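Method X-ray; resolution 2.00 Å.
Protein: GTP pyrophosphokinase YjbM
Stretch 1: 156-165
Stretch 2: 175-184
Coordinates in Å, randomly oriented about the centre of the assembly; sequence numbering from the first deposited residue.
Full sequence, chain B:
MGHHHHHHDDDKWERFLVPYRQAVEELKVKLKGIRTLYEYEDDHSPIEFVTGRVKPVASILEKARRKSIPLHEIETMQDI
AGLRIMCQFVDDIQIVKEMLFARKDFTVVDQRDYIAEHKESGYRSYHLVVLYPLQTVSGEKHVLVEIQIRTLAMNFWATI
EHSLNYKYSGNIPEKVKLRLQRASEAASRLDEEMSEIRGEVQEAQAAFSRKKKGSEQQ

Stretch 1 156-165: FWATIEHSLN
Stretch 2 (175-184) KVKLRLQRAS

Residues 156-165 and 175-184 are both helical throughout, each a piece of a longer helix, with phi/psi values near -65/-40 and i to i+4 backbone hydrogen bonds, in the second stretch from Leu 180 N to Val 176 O onward. They pack nearly antiparallel, their N-to-C directions 166° apart and their axes 10.3 Å apart at closest approach. The register pairs Trp 157 with Ser 184 (CA to CA 6.3 Å), Glu 161 with Leu 180 (CA to CA 7.2 Å) and Leu 164 with Val 176 (CA to CA 9.0 Å), so the backbones draw together toward the Trp 157 end.

One hydrogen bond crosses the contact. Trp 157 (chi1 t, chi2 88°) directs its indole NE1 to the carbonyl O of Leu 180, at 2.8 Å and an N-H...O angle of 163°. Leu 180 O lies at the edge of the ring, near its plane, and also accepts the hydrogen bond from Ser 184 N within its own helix, at 3.0 Å, serving both helices. Trp 157 NE1 and Ser 184 N consequently lie 3.3 Å apart but, both being donors, are not bonded.

Over one face of the Trp 157 indole sits Ser 184 CB, 3.6 Å from the centroid of the five-membered ring and 23° off its normal, a CH-pi contact. Ser 184 has chi1 p, and its OG donates to Gln 181 O of its own helix at 2.9 Å.

The remaining contacts are apolar. Leu 180 (chi1 t, chi2 p) starts sideways, but its end comes nearer and fits as a knob among Trp 157, Ile 160, Glu 161 and Leu 164. Leu 180 CG is 3.8 Å from Trp 157 CZ2, Leu 180 CD2 4.0 Å from Glu 161 CG, and Leu 180 CD1 3.9 Å from Leu 164 CD1. Leu 164 (m, t) extends the packing to Val 176 (chi1 t), CD1 to CG1 4.1 Å. At the other end, Ala 183 CB approaches Trp 157 CD1 at 3.8 Å.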

# COMPACT_ATOMS: atom_id res chain seq x y z
N PHE B 156 14.33 -8.64 16.77
CA PHE B 156 15.39 -9.31 16.00
C PHE B 156 15.70 -10.69 16.59
O PHE B 156 15.69 -11.71 15.89
CB PHE B 156 16.64 -8.42 15.96
CG PHE B 156 17.81 -9.02 15.25
CD1 PHE B 156 17.63 -9.93 14.21
CD2 PHE B 156 19.09 -8.65 15.60
CE1 PHE B 156 18.73 -10.49 13.57
CE2 PHE B 156 20.20 -9.20 14.94
CZ PHE B 156 20.01 -10.10 13.93
N TRP B 157 15.98 -10.71 17.89
CA TRP B 157 16.29 -11.99 18.56
C TRP B 157 15.14 -13.00 18.41
O TRP B 157 15.37 -14.18 18.09
CB TRP B 157 16.62 -11.79 20.04
CG TRP B 157 17.02 -13.07 20.66
CD1 TRP B 157 18.28 -13.59 20.70
CD2 TRP B 157 16.15 -14.05 21.25
NE1 TRP B 157 18.26 -14.82 21.33
CE2 TRP B 157 16.98 -15.13 21.66
CE3 TRP B 157 14.79 -14.11 21.49
CZ2 TRP B 157 16.44 -16.25 22.30
CZ3 TRP B 157 14.27 -15.21 22.10
CH2 TRP B 157 15.10 -16.27 22.53
N ALA B 158 13.91 -12.56 18.66
CA ALA B 158 12.77 -13.47 18.59
C ALA B 158 12.56 -14.04 17.20
O ALA B 158 12.11 -15.19 17.03
CB ALA B 158 11.49 -12.78 19.08
N THR B 159 12.85 -13.23 16.18
CA THR B 159 12.72 -13.67 14.80
C THR B 159 13.72 -14.78 14.48
O THR B 159 13.38 -15.76 13.79
CB THR B 159 12.90 -12.47 13.83
OG1 THR B 159 11.86 -11.52 14.08
CG2 THR B 159 12.86 -12.92 12.37
N ILE B 160 14.94 -14.62 14.98
CA ILE B 160 15.97 -15.65 14.79
C ILE B 160 15.60 -16.92 15.53
O ILE B 160 15.70 -18.03 14.98
CB ILE B 160 17.35 -15.18 15.30
CG1 ILE B 160 17.86 -13.97 14.50
CG2 ILE B 160 18.36 -16.31 15.21
CD1 ILE B 160 18.02 -14.24 13.03
N GLU B 161 15.16 -16.78 16.78
CA GLU B 161 14.74 -17.96 17.53
C GLU B 161 13.60 -18.71 16.84
O GLU B 161 13.55 -19.95 16.84
CB GLU B 161 14.29 -17.59 18.95
CG GLU B 161 13.72 -18.81 19.66
CD GLU B 161 12.98 -18.48 20.93
OE1 GLU B 161 13.45 -18.88 22.01
OE2 GLU B 161 11.94 -17.80 20.84
N HIS B 162 12.65 -17.96 16.28
CA HIS B 162 11.51 -18.58 15.63
C HIS B 162 11.97 -19.38 14.42
O HIS B 162 11.57 -20.54 14.24
CB HIS B 162 10.47 -17.53 15.18
CG HIS B 162 9.25 -18.14 14.56
ND1 HIS B 162 8.23 -18.70 15.31
CD2 HIS B 162 8.90 -18.33 13.26
CE1 HIS B 162 7.30 -19.18 14.50
NE2 HIS B 162 7.69 -18.98 13.25
N SER B 163 12.86 -18.78 13.63
CA SER B 163 13.44 -19.43 12.45
C SER B 163 14.21 -20.70 12.81
O SER B 163 14.15 -21.70 12.10
CB SER B 163 14.35 -18.46 11.70
OG SER B 163 13.54 -17.48 11.05
N LEU B 164 14.98 -20.64 13.89
CA LEU B 164 15.73 -21.81 14.32
C LEU B 164 14.83 -22.91 14.82
O LEU B 164 15.06 -24.10 14.56
CB LEU B 164 16.73 -21.42 15.42
CG LEU B 164 17.93 -20.62 14.90
CD1 LEU B 164 18.70 -19.99 16.06
CD2 LEU B 164 18.83 -21.53 14.09
N ASN B 165 13.78 -22.54 15.55
CA ASN B 165 12.87 -23.57 16.04
C ASN B 165 12.15 -24.26 14.90
O ASN B 165 11.95 -25.49 14.92
CB ASN B 165 11.87 -22.97 17.01
CG ASN B 165 12.20 -23.30 18.43
OD1 ASN B 165 12.60 -24.42 18.73
ND2 ASN B 165 12.08 -22.31 19.31
N LYS B 175 24.63 -26.70 21.06
CA LYS B 175 25.67 -25.74 20.70
C LYS B 175 25.04 -24.47 20.13
O LYS B 175 25.49 -23.34 20.41
CB LYS B 175 26.61 -26.33 19.64
CG LYS B 175 27.88 -27.02 20.11
CD LYS B 175 28.80 -27.23 18.90
CE LYS B 175 29.63 -28.49 18.99
NZ LYS B 175 30.60 -28.45 20.11
N VAL B 176 23.95 -24.65 19.41
CA VAL B 176 23.28 -23.50 18.82
C VAL B 176 22.43 -22.81 19.86
O VAL B 176 22.36 -21.58 19.91
CB VAL B 176 22.40 -23.91 17.60
CG1 VAL B 176 21.61 -22.71 17.10
CG2 VAL B 176 23.28 -24.43 16.46
N LYS B 177 21.78 -23.60 20.71
CA LYS B 177 20.96 -23.04 21.77
C LYS B 177 21.74 -22.22 22.80
O LYS B 177 21.25 -21.21 23.28
CB LYS B 177 20.22 -24.16 22.50
CG LYS B 177 19.16 -23.64 23.46
CD LYS B 177 18.38 -24.76 24.15
CE LYS B 177 17.74 -25.68 23.13
NZ LYS B 177 17.22 -26.93 23.75
N LEU B 178 22.96 -22.66 23.13
CA LEU B 178 23.82 -21.89 24.03
C LEU B 178 24.12 -20.51 23.43
O LEU B 178 24.02 -19.49 24.11
CB LEU B 178 25.12 -22.65 24.31
CG LEU B 178 24.96 -23.91 25.17
CD1 LEU B 178 26.31 -24.60 25.46
CD2 LEU B 178 24.21 -23.59 26.47
N ARG B 179 24.46 -20.48 22.15
CA ARG B 179 24.74 -19.22 21.45
C ARG B 179 23.53 -18.31 21.29
O ARG B 179 23.64 -17.07 21.37
CB ARG B 179 25.34 -19.56 20.10
CG ARG B 179 26.77 -20.13 20.32
CD ARG B 179 27.44 -20.58 19.02
NE ARG B 179 28.89 -20.60 19.14
CZ ARG B 179 29.62 -21.63 19.53
NH1 ARG B 179 29.02 -22.75 19.93
NH2 ARG B 179 30.94 -21.53 19.59
N LEU B 180 22.37 -18.93 21.06
CA LEU B 180 21.10 -18.20 20.98
C LEU B 180 20.82 -17.52 22.31
O LEU B 180 20.36 -16.39 22.35
CB LEU B 180 19.97 -19.16 20.65
CG LEU B 180 18.63 -18.57 20.24
CD1 LEU B 180 18.79 -17.61 19.09
CD2 LEU B 180 17.65 -19.70 19.93
N GLN B 181 21.13 -18.22 23.40
CA GLN B 181 20.97 -17.64 24.72
C GLN B 181 21.96 -16.49 24.91
O GLN B 181 21.60 -15.45 25.47
CB GLN B 181 21.15 -18.72 25.81
CG GLN B 181 21.40 -18.18 27.21
CD GLN B 181 20.19 -17.48 27.80
OE1 GLN B 181 19.05 -17.81 27.49
NE2 GLN B 181 20.44 -16.51 28.68
N ARG B 182 23.20 -16.64 24.43
CA ARG B 182 24.14 -15.50 24.50
C ARG B 182 23.65 -14.31 23.69
O ARG B 182 23.85 -13.14 24.09
CB ARG B 182 25.55 -15.84 24.01
CG ARG B 182 26.40 -16.74 24.88
CD ARG B 182 27.89 -16.43 24.57
NE ARG B 182 28.66 -16.69 25.78
CZ ARG B 182 29.31 -15.79 26.51
NH1 ARG B 182 29.40 -14.50 26.16
NH2 ARG B 182 29.93 -16.23 27.58
N ALA B 183 23.05 -14.59 22.53
CA ALA B 183 22.55 -13.50 21.70
C ALA B 183 21.43 -12.76 22.42
O ALA B 183 21.32 -11.53 22.29
CB ALA B 183 22.06 -14.02 20.33
N SER B 184 20.60 -13.47 23.17
CA SER B 184 19.51 -12.79 23.89
C SER B 184 20.05 -11.85 24.96
O SER B 184 19.50 -10.77 25.19
CB SER B 184 18.53 -13.79 24.53
OG SER B 184 18.98 -14.30 25.76